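Local coordinates for protein OBCA, Oxalate Biosynthetic Component A (Burkholderia glumae, PDB 4NNA) that is a TIM-barrel protein of the beta-keto acid cleavage enzyme family that holds a magnesium ion, at residues Ala10-Ala15 / Ala221-His226. Sequence-based numbering, arbitrary orientation.
Sequences AAPIGA and AVVHLH. With MG (magnesium ion), chain B.
Ala-10 pairs with Val-223 where two neighbouring parallel strands, 7-10 and 222-229, lie side by side in the TIM barrel. Two backbone hydrogen bonds join them. Ala-10 N donates to Val-222 O at 2.8 Å, and His-224 N donates to Ala-10 O at 2.7 Å. The side chains of Ala-10 and Val-223 lie on the same face of the sheet, next to helix 205-218. Pro-12 extends this apolar patch. Its CG meets Val-223 CG1 at 3.8 Å, with the two side chains crossing at about a right angle. With chi1 at -176°, CG1 of Val-223 is anti to N and is the branch that meets Pro-12.

After Ala-10 the segment 10-15 leaves the pairing with strand 222-229. A water takes up the link: it accepts from Ile-13 N and donates to His-224 O. The side chains of Ile-13 and His-226 pass each other in opposite directions. The end of Ile-13 reaches Leu-225, with CD1 3.7 Å from Leu-225 CD2. Gly-14 then covers one face of the His-226 imidazole in a CH-pi contact. Its CA lies 3.5 Å from the ring centroid and only 15° off the normal. Ala-15 N lies over the same face, nearer the rim. Asn-251 OD1 is hydrogen-bonded to His-226 ND1. This bond and the metal bond at NE2 together fix the rotation of the ring.

The His-224 ring is approached differently. Ala-11 CB sits at its edge, near the ring plane. With CG turned away from the backbone N (chi1 167°), this ring also reaches the metal. Glu-475 and three waters complete the magnesium site. His-224 NE2 and His-226 NE2 each bind the magnesium ion at 2.2 Å.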
loop_
_atom_site.group_PDB
_atom_site.type_symbol
_atom_site.label_atom_id
_atom_site.label_comp_id
_atom_site.label_asym_id
_atom_site.label_seq_id
_atom_site.Cartn_x
_atom_site.Cartn_y
_atom_site.Cartn_z
ATOM N N ALA A 10 -5.915 -9.075 -5.453
ATOM C CA ALA A 10 -5.972 -8.016 -4.447
ATOM C C ALA A 10 -4.826 -8.213 -3.467
ATOM O O ALA A 10 -4.565 -9.337 -3.029
ATOM C CB ALA A 10 -7.303 -8.034 -3.711
ATOM N N ALA A 11 -4.150 -7.117 -3.129
ATOM C CA ALA A 11 -3.012 -7.160 -2.211
ATOM C C ALA A 11 -3.257 -6.141 -1.110
ATOM O O ALA A 11 -2.821 -4.993 -1.209
ATOM C CB ALA A 11 -1.717 -6.849 -2.955
ATOM N N PRO A 12 -3.986 -6.554 -0.066
ATOM C CA PRO A 12 -4.556 -5.569 0.862
ATOM C C PRO A 12 -3.666 -5.067 1.995
ATOM O O PRO A 12 -4.112 -4.128 2.644
ATOM C CB PRO A 12 -5.749 -6.317 1.492
ATOM C CG PRO A 12 -5.956 -7.569 0.646
ATOM C CD PRO A 12 -4.607 -7.887 0.076
ATOM N N ILE A 13 -2.486 -5.648 2.235
ATOM C CA ILE A 13 -1.727 -5.345 3.459
ATOM C C ILE A 13 -0.278 -4.962 3.158
ATOM O O ILE A 13 0.167 -3.860 3.490
ATOM C CB ILE A 13 -1.719 -6.553 4.433
ATOM C CG1 ILE A 13 -3.132 -7.076 4.652
ATOM C CG2 ILE A 13 -1.043 -6.203 5.763
ATOM C CD1 ILE A 13 -3.392 -8.379 3.916
ATOM N N GLY A 14 0.461 -5.893 2.557
ATOM C CA GLY A 14 1.844 -5.645 2.193
ATOM C C GLY A 14 2.769 -5.494 3.384
ATOM O O GLY A 14 2.419 -5.878 4.508
ATOM N N ALA A 15 3.943 -4.921 3.130
ATOM C CA ALA A 15 5.005 -4.796 4.123
ATOM C C ALA A 15 5.202 -3.354 4.578
ATOM O O ALA A 15 5.581 -3.096 5.722
ATOM C CB ALA A 15 6.323 -5.327 3.536
ATOM N N ALA A 221 -10.040 -12.457 -7.827
ATOM C CA ALA A 221 -10.025 -13.919 -7.817
ATOM C C ALA A 221 -8.978 -14.468 -6.851
ATOM O O ALA A 221 -9.154 -15.547 -6.285
ATOM C CB ALA A 221 -9.778 -14.451 -9.203
ATOM N N VAL A 222 -7.888 -13.724 -6.684
ATOM C CA VAL A 222 -6.781 -14.131 -5.822
ATOM C C VAL A 222 -6.482 -13.020 -4.822
ATOM O O VAL A 222 -6.480 -11.849 -5.189
ATOM C CB VAL A 222 -5.519 -14.371 -6.656
ATOM C CG1 VAL A 222 -4.295 -14.605 -5.746
ATOM C CG2 VAL A 222 -5.737 -15.528 -7.598
ATOM N N VAL A 223 -6.226 -13.377 -3.565
ATOM C CA VAL A 223 -5.862 -12.369 -2.577
ATOM C C VAL A 223 -4.465 -12.659 -2.035
ATOM O O VAL A 223 -4.193 -13.753 -1.553
ATOM C CB VAL A 223 -6.896 -12.278 -1.430
ATOM C CG1 VAL A 223 -6.530 -11.145 -0.484
ATOM C CG2 VAL A 223 -8.303 -12.050 -1.994
ATOM N N HIS A 224 -3.576 -11.679 -2.145
ATOM C CA HIS A 224 -2.192 -11.839 -1.698
ATOM C C HIS A 224 -2.020 -11.216 -0.316
ATOM O O HIS A 224 -2.282 -10.025 -0.138
ATOM C CB HIS A 224 -1.248 -11.213 -2.743
ATOM C CG HIS A 224 0.171 -11.035 -2.285
ATOM N ND1 HIS A 224 1.076 -12.073 -2.216
ATOM C CD2 HIS A 224 0.850 -9.918 -1.918
ATOM C CE1 HIS A 224 2.243 -11.611 -1.797
ATOM N NE2 HIS A 224 2.133 -10.306 -1.609
ATOM N N LEU A 225 -1.592 -12.025 0.656
ATOM C CA LEU A 225 -1.617 -11.630 2.065
ATOM C C LEU A 225 -0.243 -11.442 2.715
ATOM O O LEU A 225 0.719 -12.146 2.396
ATOM C CB LEU A 225 -2.381 -12.679 2.875
ATOM C CG LEU A 225 -3.831 -12.926 2.492
ATOM C CD1 LEU A 225 -4.413 -14.011 3.392
ATOM C CD2 LEU A 225 -4.627 -11.639 2.612
ATOM N N HIS A 226 -0.180 -10.483 3.636
ATOM C CA HIS A 226 0.924 -10.343 4.582
ATOM C C HIS A 226 0.269 -10.331 5.958
ATOM O O HIS A 226 -0.930 -10.074 6.066
ATOM C CB HIS A 226 1.652 -9.005 4.398
ATOM C CG HIS A 226 2.540 -8.940 3.195
ATOM N ND1 HIS A 226 3.893 -8.684 3.282
ATOM C CD2 HIS A 226 2.272 -9.082 1.872
ATOM C CE1 HIS A 226 4.422 -8.684 2.073
ATOM N NE2 HIS A 226 3.458 -8.921 1.199
HETATM MG MG MG B . 3.722 -8.896 -0.989
HETATM O O HOH W 1 -1.081 -7.897 0.873
HETATM O O HOH W 2 5.450 -10.753 -1.295
HETATM O O HOH W 3 5.608 -7.577 -0.541
HETATM O O HOH W 4 4.401 -8.913 -2.981
#